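Local coordinates for protein acyl-CoA dehydrogenase (Bacillus anthracis, PDB 3OWA) that probably oxidises acyl-CoA thioesters to the trans-2-enoyl-CoA, using a bound FAD as electron acceptor, at residues Asp215-Ser220 / Asp242-Lys247; Arg303-Gln308 / Lys581-Ala586; Phe17-Ile22 / Leu431-Lys436; Met228-Ser233 / Tyr398-Ile403. One frame throughout, in Å; residues are numbered along the deposited sequence. Where two conformers were deposited one is given.

In the fold
The four contacts sample the beta domain, the helical domains and the dimer of an acyl-CoA dehydrogenase. Interaction 1 stays within the beta domain, where a turn meets an edge strand by one backbone bond and the Y216 ring. Interaction 4, about 31 Å away between centres, is the buried one: a loop of that domain is tied to helix 393-401 by arginine, aspartate and water, near FAD. Interaction 2 packs the first turn of helix 305-336, whose N-cap residue F304 lies against the FAD adenine, on helix 578-592; like interaction 4 it touches the second subunit, but its own chemistry is apolar and water-mediated. Interaction 3 is a surface contact of valine and lysine, on the opposite side of the chain's centre from interaction 4.

Interaction 1: Asp215-Ser220 / Asp242-Lys247; sequences DYAGVS and DALVPK
Y216 and P246 reach toward each other tip to tip at the margin of the beta domain of this acyl-CoA dehydrogenase, where a type II turn, Y216 to V219, meets strand 243-246. The tyrosine CG stands anti to its own carbonyl carbon (chi1 -71°), which starts the ring toward the strand. The ring slants past the strand backbone: CG and CD2 approach L244 O, and farther out CE2 comes within 3.4 Å of P246 CD. The phenol end runs on beside the pyrrolidine, with Y216 OH 3.8 Å from P246 CG.

Behind the ring, the turn is joined to the strand by its backbone. L244 N donates to A217 O at 3.0 Å, with an N-H...O angle of 149° and the donor tilted 23° from the carbonyl plane. The same oxygen receives a CA-H...O contact from A243 CA at 3.1 Å, so two neighbouring residues of the strand converge on one acceptor. G218, at positive phi, brings its CA to 4.0 Å from A243 CA.

On its other edge strand 243-246 pairs with strand 177-188, and D242 and A243 both face L180 in a G1 beta bulge. V219 also packs on V212 of strand 206-213 and on L238 and L240 of strand 235-240. Its CG2, anti to the carbonyl carbon, touches A243 CB at 3.8 Å.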
# COMPACT_ATOMS: atom_id res chain seq x y z
N ASP A 215 -34.13 21.79 0.48
CA ASP A 215 -35.56 22.01 0.71
C ASP A 215 -36.45 22.15 -0.54
O ASP A 215 -37.69 22.20 -0.41
CB ASP A 215 -35.75 23.20 1.66
CG ASP A 215 -35.42 22.84 3.11
OD1 ASP A 215 -35.19 23.77 3.92
OD2 ASP A 215 -35.38 21.62 3.44
N TYR A 216 -35.86 22.11 -1.73
CA TYR A 216 -36.69 22.15 -2.96
C TYR A 216 -37.52 20.86 -3.04
O TYR A 216 -37.09 19.81 -2.56
CB TYR A 216 -35.83 22.27 -4.24
CG TYR A 216 -35.16 23.64 -4.44
CD1 TYR A 216 -35.58 24.76 -3.72
CD2 TYR A 216 -34.14 23.82 -5.40
CE1 TYR A 216 -35.00 26.03 -3.92
CE2 TYR A 216 -33.54 25.08 -5.60
CZ TYR A 216 -33.96 26.17 -4.83
OH TYR A 216 -33.41 27.43 -5.02
N ALA A 217 -38.70 20.98 -3.62
CA ALA A 217 -39.57 19.83 -3.82
C ALA A 217 -38.83 18.76 -4.62
O ALA A 217 -38.09 19.11 -5.55
CB ALA A 217 -40.83 20.26 -4.58
N GLY A 218 -39.01 17.49 -4.23
CA GLY A 218 -38.55 16.33 -4.99
C GLY A 218 -37.10 15.96 -4.69
O GLY A 218 -36.50 15.18 -5.42
N VAL A 219 -36.51 16.56 -3.65
CA VAL A 219 -35.11 16.28 -3.28
C VAL A 219 -35.05 15.41 -2.02
O VAL A 219 -35.69 15.74 -1.00
CB VAL A 219 -34.30 17.58 -3.01
CG1 VAL A 219 -32.85 17.24 -2.66
CG2 VAL A 219 -34.31 18.47 -4.27
N SER A 220 -34.28 14.32 -2.08
CA SER A 220 -34.07 13.47 -0.87
C SER A 220 -32.75 12.77 -0.93
O SER A 220 -31.98 12.93 -1.91
CB SER A 220 -35.22 12.42 -0.70
OG SER A 220 -35.28 11.58 -1.83
N ASP A 242 -38.48 14.53 -9.87
CA ASP A 242 -39.10 15.79 -10.25
C ASP A 242 -38.68 16.92 -9.28
O ASP A 242 -39.53 17.68 -8.79
CB ASP A 242 -40.62 15.65 -10.30
CG ASP A 242 -41.11 14.83 -11.49
OD1 ASP A 242 -42.25 14.33 -11.40
OD2 ASP A 242 -40.41 14.69 -12.52
N ALA A 243 -37.38 16.99 -8.97
CA ALA A 243 -36.83 18.06 -8.13
C ALA A 243 -37.00 19.38 -8.88
O ALA A 243 -36.70 19.46 -10.08
CB ALA A 243 -35.34 17.79 -7.83
N LEU A 244 -37.51 20.40 -8.18
CA LEU A 244 -37.90 21.67 -8.83
C LEU A 244 -36.90 22.71 -8.52
O LEU A 244 -36.74 23.08 -7.38
CB LEU A 244 -39.27 22.18 -8.34
CG LEU A 244 -40.51 21.43 -8.77
CD1 LEU A 244 -41.76 22.26 -8.41
CD2 LEU A 244 -40.48 21.13 -10.26
N VAL A 245 -36.21 23.19 -9.53
CA VAL A 245 -35.12 24.12 -9.35
C VAL A 245 -35.43 25.42 -10.12
O VAL A 245 -35.62 25.37 -11.32
CB VAL A 245 -33.82 23.53 -9.93
CG1 VAL A 245 -32.66 24.53 -9.75
CG2 VAL A 245 -33.52 22.11 -9.30
N PRO A 246 -35.48 26.57 -9.43
CA PRO A 246 -35.78 27.82 -10.14
C PRO A 246 -34.84 28.02 -11.32
O PRO A 246 -33.66 27.73 -11.22
CB PRO A 246 -35.50 28.89 -9.09
CG PRO A 246 -35.82 28.22 -7.81
CD PRO A 246 -35.31 26.80 -7.99
N LYS A 247 -35.39 28.53 -12.41
CA LYS A 247 -34.64 28.78 -13.64
C LYS A 247 -33.37 29.60 -13.38
O LYS A 247 -32.34 29.37 -14.00
CB LYS A 247 -35.59 29.52 -14.62
CG LYS A 247 -35.02 29.82 -15.96
CD LYS A 247 -35.97 30.70 -16.75
CE LYS A 247 -36.07 32.11 -16.18
NZ LYS A 247 -36.70 32.97 -17.21

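Interaction 2: Arg303-Gln308 / Lys581-Ala586; sequences RFPLIQ and KKREIA. With FAD (flavin-adenine dinucleotide), chain J.
Q308 lays its CB against the methyl of A586, 3.6 Å between the two CB atoms, where the first turn of helix 305-336 meets helix 578-592 in the helical C-terminal part of the acyl-CoA dehydrogenase fold. The A586 methyl also sits 3.4 Å from Q308 O, so the small residue lets the two backbones come close, their CA atoms 5.2 Å apart.

From CB the glutamine runs extended beyond CG (chi2 171°) and passes obliquely over the stem of R583, its OE1 lying 3.9 Å from R583 CG. The amide and guanidinium planes are 88° apart, and no direct hydrogen bond joins them. Instead a water donates to R583 O at 2.6 Å and, weakly, to Q308 OE1, while NE2 is engaged by A302 O. R583, extended from CG to NE, carries its guanidinium past P305, whose CG lies over one face of the group, nearest to NH2. The charge is answered across the dimer by E491 of the second subunit, which forms a salt bridge to NE.

The start of helix 305-336 also borders the cofactor. F304, at the N-cap position, lays one ring face against the FAD adenine; FAD C6A lies 3.5 Å above the ring plane, offset toward the rim. Three residues on, I307 places its CD1 3.7 Å from the ribose oxygen O4B of FAD.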
# COMPACT_ATOMS: atom_id res chain seq x y z
N ARG A 303 16.18 2.83 18.13
CA ARG A 303 17.63 2.53 18.01
C ARG A 303 17.90 1.58 16.84
O ARG A 303 19.04 1.39 16.45
CB ARG A 303 18.19 1.94 19.30
CG ARG A 303 18.12 2.88 20.51
CD ARG A 303 19.21 3.99 20.51
NE ARG A 303 18.95 5.03 19.52
CZ ARG A 303 18.06 6.01 19.64
NH1 ARG A 303 17.31 6.11 20.74
NH2 ARG A 303 17.89 6.89 18.65
N PHE A 304 16.85 0.99 16.28
CA PHE A 304 17.05 0.05 15.16
C PHE A 304 17.15 0.74 13.80
O PHE A 304 16.28 1.50 13.43
CB PHE A 304 16.05 -1.10 15.16
CG PHE A 304 15.91 -1.82 16.48
CD1 PHE A 304 14.66 -2.16 16.97
CD2 PHE A 304 17.04 -2.18 17.23
CE1 PHE A 304 14.52 -2.83 18.19
CE2 PHE A 304 16.91 -2.85 18.45
CZ PHE A 304 15.64 -3.16 18.94
N PRO A 305 18.27 0.49 13.07
CA PRO A 305 18.44 1.09 11.77
C PRO A 305 17.25 0.90 10.83
O PRO A 305 16.96 1.81 10.07
CB PRO A 305 19.70 0.41 11.23
CG PRO A 305 20.53 0.18 12.50
CD PRO A 305 19.50 -0.20 13.53
N LEU A 306 16.59 -0.25 10.83
CA LEU A 306 15.44 -0.44 9.92
C LEU A 306 14.29 0.50 10.24
O LEU A 306 13.60 0.96 9.35
CB LEU A 306 14.89 -1.86 9.98
CG LEU A 306 15.64 -2.97 9.25
CD1 LEU A 306 14.79 -4.27 9.27
CD2 LEU A 306 15.97 -2.49 7.83
N ILE A 307 14.06 0.76 11.53
CA ILE A 307 13.06 1.74 11.97
C ILE A 307 13.51 3.16 11.55
O ILE A 307 12.70 3.96 11.03
CB ILE A 307 12.83 1.63 13.50
CG1 ILE A 307 12.16 0.28 13.83
CG2 ILE A 307 12.00 2.79 14.03
CD1 ILE A 307 10.72 0.13 13.30
N GLN A 308 14.79 3.46 11.74
CA GLN A 308 15.34 4.75 11.33
C GLN A 308 15.19 4.94 9.82
O GLN A 308 14.80 6.01 9.35
CB GLN A 308 16.82 4.82 11.73
CG GLN A 308 17.02 4.88 13.22
CD GLN A 308 18.47 4.74 13.64
OE1 GLN A 308 19.38 4.75 12.80
NE2 GLN A 308 18.69 4.59 14.94
N LYS A 581 23.18 8.74 5.40
CA LYS A 581 22.37 9.93 5.30
C LYS A 581 20.97 9.72 5.89
O LYS A 581 20.42 10.62 6.54
CB LYS A 581 22.29 10.41 3.84
CG LYS A 581 23.67 10.82 3.29
CD LYS A 581 23.60 11.41 1.90
CE LYS A 581 24.96 12.01 1.47
NZ LYS A 581 25.42 13.11 2.40
N LYS A 582 20.39 8.54 5.67
CA LYS A 582 19.05 8.25 6.18
C LYS A 582 19.13 8.13 7.69
O LYS A 582 18.22 8.54 8.39
CB LYS A 582 18.45 7.00 5.53
CG LYS A 582 18.01 7.24 4.10
CD LYS A 582 17.48 5.97 3.44
CE LYS A 582 17.15 6.25 1.98
NZ LYS A 582 16.37 5.16 1.32
N ARG A 583 20.24 7.61 8.21
CA ARG A 583 20.43 7.52 9.66
C ARG A 583 20.55 8.90 10.24
O ARG A 583 20.07 9.17 11.34
CB ARG A 583 21.66 6.69 10.03
CG ARG A 583 21.54 5.22 9.62
CD ARG A 583 22.79 4.46 10.02
NE ARG A 583 22.66 3.01 9.81
CZ ARG A 583 23.50 2.13 10.36
NH1 ARG A 583 24.49 2.57 11.15
NH2 ARG A 583 23.35 0.82 10.15
N GLU A 584 21.22 9.79 9.52
CA GLU A 584 21.33 11.17 9.96
C GLU A 584 19.96 11.89 9.93
O GLU A 584 19.59 12.57 10.88
CB GLU A 584 22.34 11.91 9.10
CG GLU A 584 22.82 13.20 9.73
CD GLU A 584 24.05 13.81 9.03
OE1 GLU A 584 24.70 13.13 8.20
OE2 GLU A 584 24.33 15.00 9.30
N ILE A 585 19.22 11.72 8.83
CA ILE A 585 17.85 12.28 8.77
C ILE A 585 17.04 11.82 9.99
O ILE A 585 16.42 12.62 10.69
CB ILE A 585 17.11 11.84 7.46
CG1 ILE A 585 17.70 12.58 6.24
CG2 ILE A 585 15.59 12.08 7.58
CD1 ILE A 585 17.48 11.89 4.87
N ALA A 586 17.07 10.51 10.25
CA ALA A 586 16.25 9.90 11.30
C ALA A 586 16.62 10.41 12.68
O ALA A 586 15.75 10.64 13.52
CB ALA A 586 16.37 8.41 11.26
PA FAD J . 6.86 -4.92 17.93
O1A FAD J . 6.85 -3.82 18.98
O2A FAD J . 7.55 -6.16 18.37
O5B FAD J . 7.49 -4.29 16.62
C5B FAD J . 7.31 -2.94 16.31
C4B FAD J . 8.12 -2.59 15.08
O4B FAD J . 9.50 -2.68 15.39
C3B FAD J . 7.84 -3.54 13.91
O3B FAD J . 7.98 -2.82 12.72
C2B FAD J . 9.03 -4.50 14.01
O2B FAD J . 9.35 -5.08 12.78
C1B FAD J . 10.14 -3.57 14.50
N9A FAD J . 11.22 -4.30 15.19
C8A FAD J . 11.15 -5.01 16.37
N7A FAD J . 12.38 -5.51 16.67
C5A FAD J . 13.23 -5.11 15.70
C6A FAD J . 14.59 -5.33 15.48
N6A FAD J . 15.29 -6.18 16.24
N1A FAD J . 15.18 -4.76 14.36
C2A FAD J . 14.44 -4.01 13.47
N3A FAD J . 13.10 -3.79 13.71
C4A FAD J . 12.51 -4.34 14.78
N1 FAD J . 0.42 -13.76 19.11
C2 FAD J . 0.31 -15.02 19.60
O2 FAD J . 1.26 -15.50 20.21
N3 FAD J . -0.87 -15.75 19.43
C4 FAD J . -1.94 -15.22 18.75
O4 FAD J . -2.97 -15.89 18.61
C4X FAD J . -1.82 -13.94 18.23
N5 FAD J . -2.87 -13.36 17.54
C5X FAD J . -2.77 -12.06 17.08
C6 FAD J . -3.88 -11.47 16.46
C7 FAD J . -3.76 -10.15 16.02
C7M FAD J . -4.93 -9.50 15.31
C8 FAD J . -2.57 -9.45 16.23
C8M FAD J . -2.38 -8.04 15.77
C9 FAD J . -1.47 -10.05 16.84
C9A FAD J . -1.58 -11.35 17.30
N10 FAD J . -0.49 -11.95 17.92
C10 FAD J . -0.63 -13.21 18.42
C1' FAD J . 0.79 -11.20 18.15
C2' FAD J . 1.38 -10.71 16.81
O2' FAD J . 1.77 -11.72 15.86
C3' FAD J . 2.45 -9.63 17.09
O3' FAD J . 1.92 -8.36 16.79
C4' FAD J . 3.69 -9.87 16.29
O4' FAD J . 4.16 -11.17 16.61
C5' FAD J . 4.66 -8.39 16.57
O5' FAD J . 4.74 -7.82 17.81
P FAD J . 4.38 -6.30 18.22
O1P FAD J . 3.04 -6.04 17.58
O2P FAD J . 4.35 -6.00 19.67
O3P FAD J . 5.38 -5.34 17.45
O HOH W 1 20.02 7.57 13.37

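Interaction 3: Phe17-Ile22 / Leu431-Lys436; sequences FLVDEI and LPLLQK
V19 sets CG1 anti to its backbone N (chi1 150°, well short of the staggered value), while K436 bends at chi2 (74°) and again at chi4 (-82°); the first two torsions bring the valine methyls and the lysine stem together, and the bend at chi4 brings NZ to V19 O. CG1 of V19 rests on the aliphatic part of K436, 3.5 Å from CG and a little farther from CD. The other methyl, CG2, meets L433 CD2 at 3.6 Å. P432 adds a looser touch, its CG lying 4.1 Å from V19 CG1.

Past this apolar stem the lysine becomes a donor. K436 NZ donates a hydrogen bond to V19 O at 3.0 Å, somewhat tilted from the carbonyl plane. One residue thus meets K436 twice, by its methyl at the lysine stem and by its carbonyl at the lysine tip. The D20 side chain crosses that of K436 at about a right angle and contributes a long salt bridge, OD1 to NZ 3.9 Å.

The contact joins the N-terminal loop ahead of helix 35-52 to the start of helix 433-444, in the helical C-terminal part of the acyl-CoA dehydrogenase fold. P432 is the centre of an inverse gamma turn just before that helix. L18 and L431 both rest on F422 of helix 411-427, and F17 meets the ring of Y504 in helix 490-520. The carbonyl of D20 has a separate partner, accepting a hydrogen bond from K468 NZ.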
# COMPACT_ATOMS: atom_id res chain seq x y z
N PHE A 17 8.30 24.38 -16.20
CA PHE A 17 9.37 23.72 -15.44
C PHE A 17 10.05 22.60 -16.25
O PHE A 17 11.19 22.26 -16.00
CB PHE A 17 8.85 23.16 -14.11
CG PHE A 17 7.87 22.02 -14.26
CD1 PHE A 17 8.32 20.70 -14.37
CD2 PHE A 17 6.49 22.25 -14.29
CE1 PHE A 17 7.41 19.64 -14.52
CE2 PHE A 17 5.58 21.20 -14.43
CZ PHE A 17 6.05 19.90 -14.55
N LEU A 18 9.33 22.02 -17.20
CA LEU A 18 9.85 20.91 -17.97
C LEU A 18 10.94 21.32 -18.97
O LEU A 18 11.73 20.48 -19.43
CB LEU A 18 8.70 20.22 -18.71
CG LEU A 18 9.10 19.08 -19.65
CD1 LEU A 18 9.92 18.01 -18.92
CD2 LEU A 18 7.89 18.46 -20.36
N VAL A 19 10.98 22.60 -19.30
CA VAL A 19 11.71 23.10 -20.47
C VAL A 19 12.59 24.32 -20.15
O VAL A 19 13.48 24.67 -20.92
CB VAL A 19 10.67 23.41 -21.60
CG1 VAL A 19 11.12 24.51 -22.49
CG2 VAL A 19 10.38 22.17 -22.40
N ASP A 20 12.35 24.96 -19.01
CA ASP A 20 13.08 26.18 -18.65
C ASP A 20 13.80 25.97 -17.34
O ASP A 20 13.40 25.15 -16.51
CB ASP A 20 12.12 27.37 -18.53
CG ASP A 20 11.54 27.81 -19.87
OD1 ASP A 20 12.22 27.63 -20.91
OD2 ASP A 20 10.41 28.35 -19.90
N GLU A 21 14.87 26.73 -17.15
CA GLU A 21 15.71 26.60 -15.98
C GLU A 21 15.12 27.48 -14.87
O GLU A 21 15.54 28.63 -14.70
CB GLU A 21 17.15 27.03 -16.34
CG GLU A 21 18.26 26.17 -15.76
CD GLU A 21 18.78 26.70 -14.43
OE1 GLU A 21 17.96 26.97 -13.51
OE2 GLU A 21 20.02 26.85 -14.29
N ILE A 22 14.16 26.94 -14.12
CA ILE A 22 13.48 27.71 -13.07
C ILE A 22 14.44 28.09 -11.94
O ILE A 22 15.31 27.32 -11.55
CB ILE A 22 12.26 26.94 -12.48
CG1 ILE A 22 11.33 26.42 -13.59
CG2 ILE A 22 11.55 27.79 -11.40
CD1 ILE A 22 10.63 27.47 -14.44
N LEU A 431 3.91 26.57 -24.95
CA LEU A 431 5.18 25.94 -24.61
C LEU A 431 5.96 25.59 -25.87
O LEU A 431 5.43 24.95 -26.79
CB LEU A 431 4.98 24.68 -23.75
CG LEU A 431 4.37 24.81 -22.35
CD1 LEU A 431 4.14 23.44 -21.72
CD2 LEU A 431 5.22 25.71 -21.44
N PRO A 432 7.24 26.01 -25.92
CA PRO A 432 8.10 25.80 -27.08
C PRO A 432 8.65 24.37 -27.12
O PRO A 432 9.87 24.18 -27.19
CB PRO A 432 9.23 26.81 -26.85
CG PRO A 432 9.33 26.90 -25.36
CD PRO A 432 7.94 26.74 -24.83
N LEU A 433 7.76 23.38 -27.11
CA LEU A 433 8.15 21.97 -26.98
C LEU A 433 8.88 21.38 -28.20
O LEU A 433 9.89 20.69 -28.03
CB LEU A 433 6.96 21.07 -26.58
CG LEU A 433 6.30 21.16 -25.19
CD1 LEU A 433 5.47 19.90 -24.96
CD2 LEU A 433 7.31 21.34 -24.06
N LEU A 434 8.37 21.64 -29.41
CA LEU A 434 9.03 21.20 -30.64
C LEU A 434 10.42 21.82 -30.76
O LEU A 434 11.41 21.11 -30.97
CB LEU A 434 8.19 21.54 -31.88
CG LEU A 434 7.09 20.57 -32.33
CD1 LEU A 434 6.19 21.26 -33.34
CD2 LEU A 434 7.67 19.28 -32.91
N GLN A 435 10.46 23.15 -30.61
CA GLN A 435 11.69 23.94 -30.68
C GLN A 435 12.72 23.58 -29.61
O GLN A 435 13.92 23.87 -29.76
CB GLN A 435 11.36 25.44 -30.61
CG GLN A 435 10.81 26.02 -31.90
CD GLN A 435 11.01 27.52 -31.99
OE1 GLN A 435 10.38 28.30 -31.27
NE2 GLN A 435 11.91 27.95 -32.89
N LYS A 436 12.25 22.96 -28.53
CA LYS A 436 13.12 22.54 -27.42
C LYS A 436 13.55 21.07 -27.56
O LYS A 436 14.64 20.68 -27.10
CB LYS A 436 12.43 22.80 -26.07
CG LYS A 436 13.31 23.52 -25.06
CD LYS A 436 13.48 24.99 -25.41
CE LYS A 436 14.77 25.56 -24.84
NZ LYS A 436 14.62 25.95 -23.41

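Interaction 4: Met228-Ser233 / Tyr398-Ile403; sequences MGIKCS and YRDSRI
The loop 228-233 passes beside helix 393-401 with G229 CA only 4.3 Å from D400 CA, the bare glycine lying against the R399-D400 backbone. I230 then takes a left-handed backbone conformation (phi 35°, psi 45°) and opens a type I turn to S233.

R399 bends at chi3 (-69°), and its NH1 donates to M228 O at 3.0 Å, nearly straight, in the guanidinium plane and on a carbonyl lone pair. NE is held by E395. D400 OD1 accepts from I230 N at 2.6 Å, met from above the carboxylate plane, and OD2 is bridged to R396. A water donates to D400 OD1 and accepts from R399 NH1 and K231 N, knitting the polar groups together. K231 CE lies 3.8 Å from R399 NH1, with the two like charges close; the salt bridge of R399 NE to E395 may ease this.

On the apolar side, I230 CG2 covers D400 CB at 3.7 Å and CD1 meets I403 CG2. The selenium of M228, a selenomethionine, rests on R402 CB, while the R402 guanidinium reaches D377 of the second subunit. The contact joins the middle beta domain to the C-terminal helical domain at the FAD pocket, which I403 lines, in an acyl-CoA dehydrogenase dimer.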
# COMPACT_ATOMS: atom_id res chain seq x y z
N MSE A 228 -14.94 2.13 4.09
CA MSE A 228 -13.68 1.63 4.71
C MSE A 228 -13.10 2.60 5.73
O MSE A 228 -12.58 2.21 6.79
CB MSE A 228 -12.60 1.51 3.66
CG MSE A 228 -11.29 0.85 4.22
SE MSE A 228 -9.93 0.84 2.91
CE MSE A 228 -10.58 -0.48 1.60
N GLY A 229 -13.10 3.86 5.35
CA GLY A 229 -12.44 4.91 6.13
C GLY A 229 -13.18 6.22 5.97
O GLY A 229 -14.28 6.25 5.44
N ILE A 230 -12.55 7.32 6.42
CA ILE A 230 -13.24 8.63 6.55
C ILE A 230 -14.70 8.44 6.99
O ILE A 230 -15.64 9.04 6.48
CB ILE A 230 -13.11 9.57 5.30
CG1 ILE A 230 -13.71 8.97 4.02
CG2 ILE A 230 -11.62 9.96 5.12
CD1 ILE A 230 -13.84 9.99 2.82
N LYS A 231 -14.88 7.58 7.97
CA LYS A 231 -16.22 7.23 8.43
C LYS A 231 -17.02 8.39 8.98
O LYS A 231 -18.23 8.38 8.91
CB LYS A 231 -16.11 6.16 9.50
CG LYS A 231 -15.66 4.78 8.91
CD LYS A 231 -15.55 3.76 10.04
CE LYS A 231 -15.33 2.37 9.47
NZ LYS A 231 -15.51 1.33 10.54
N CYS A 232 -16.37 9.42 9.50
CA CYS A 232 -17.14 10.53 9.98
C CYS A 232 -17.57 11.51 8.86
O CYS A 232 -18.33 12.42 9.14
CB CYS A 232 -16.34 11.29 11.03
SG CYS A 232 -14.94 12.02 10.36
N SER A 233 -17.16 11.31 7.60
CA SER A 233 -17.72 12.11 6.52
C SER A 233 -19.07 11.53 6.07
O SER A 233 -19.18 10.33 5.71
CB SER A 233 -16.71 12.09 5.34
OG SER A 233 -17.22 12.84 4.23
N TYR A 398 -4.52 5.04 8.22
CA TYR A 398 -4.31 4.02 7.20
C TYR A 398 -5.57 3.83 6.38
O TYR A 398 -5.51 3.75 5.09
CB TYR A 398 -3.83 2.67 7.86
CG TYR A 398 -3.56 1.60 6.80
CD1 TYR A 398 -2.33 1.54 6.18
CD2 TYR A 398 -4.57 0.70 6.41
CE1 TYR A 398 -2.09 0.56 5.15
CE2 TYR A 398 -4.33 -0.29 5.43
CZ TYR A 398 -3.10 -0.33 4.82
OH TYR A 398 -2.85 -1.27 3.83
N ARG A 399 -6.71 3.65 7.05
CA ARG A 399 -8.01 3.46 6.34
C ARG A 399 -8.48 4.72 5.61
O ARG A 399 -8.93 4.64 4.48
CB ARG A 399 -9.13 2.95 7.27
CG ARG A 399 -8.95 1.50 7.75
CD ARG A 399 -10.09 1.02 8.66
NE ARG A 399 -10.06 1.69 9.96
CZ ARG A 399 -10.79 2.75 10.30
NH1 ARG A 399 -11.68 3.29 9.46
NH2 ARG A 399 -10.67 3.25 11.53
N ASP A 400 -8.27 5.90 6.19
CA ASP A 400 -8.76 7.13 5.57
C ASP A 400 -7.98 7.39 4.28
O ASP A 400 -8.51 8.02 3.36
CB ASP A 400 -8.54 8.35 6.51
CG ASP A 400 -9.41 8.32 7.79
OD1 ASP A 400 -10.40 7.53 7.94
OD2 ASP A 400 -9.10 9.17 8.69
N SER A 401 -6.69 7.02 4.24
CA SER A 401 -5.80 7.43 3.16
C SER A 401 -6.26 6.82 1.83
O SER A 401 -6.13 7.45 0.77
CB SER A 401 -4.37 6.91 3.47
OG SER A 401 -3.50 7.00 2.33
N ARG A 402 -6.82 5.63 1.91
CA ARG A 402 -6.92 4.80 0.66
C ARG A 402 -7.78 5.49 -0.45
O ARG A 402 -7.52 5.32 -1.70
CB ARG A 402 -7.43 3.39 1.05
CG ARG A 402 -7.53 2.38 -0.16
CD ARG A 402 -6.07 2.29 -0.76
NE ARG A 402 -5.96 1.55 -2.01
CZ ARG A 402 -6.23 2.04 -3.23
NH1 ARG A 402 -6.63 3.29 -3.41
NH2 ARG A 402 -6.05 1.27 -4.29
N ILE A 403 -8.74 6.28 -0.02
CA ILE A 403 -9.69 6.91 -0.95
C ILE A 403 -9.01 8.06 -1.69
O ILE A 403 -9.44 8.45 -2.78
CB ILE A 403 -11.05 7.33 -0.24
CG1 ILE A 403 -12.14 7.83 -1.22
CG2 ILE A 403 -10.80 8.44 0.78
CD1 ILE A 403 -12.55 6.82 -2.25
O HOH W 2 -12.47 6.39 9.49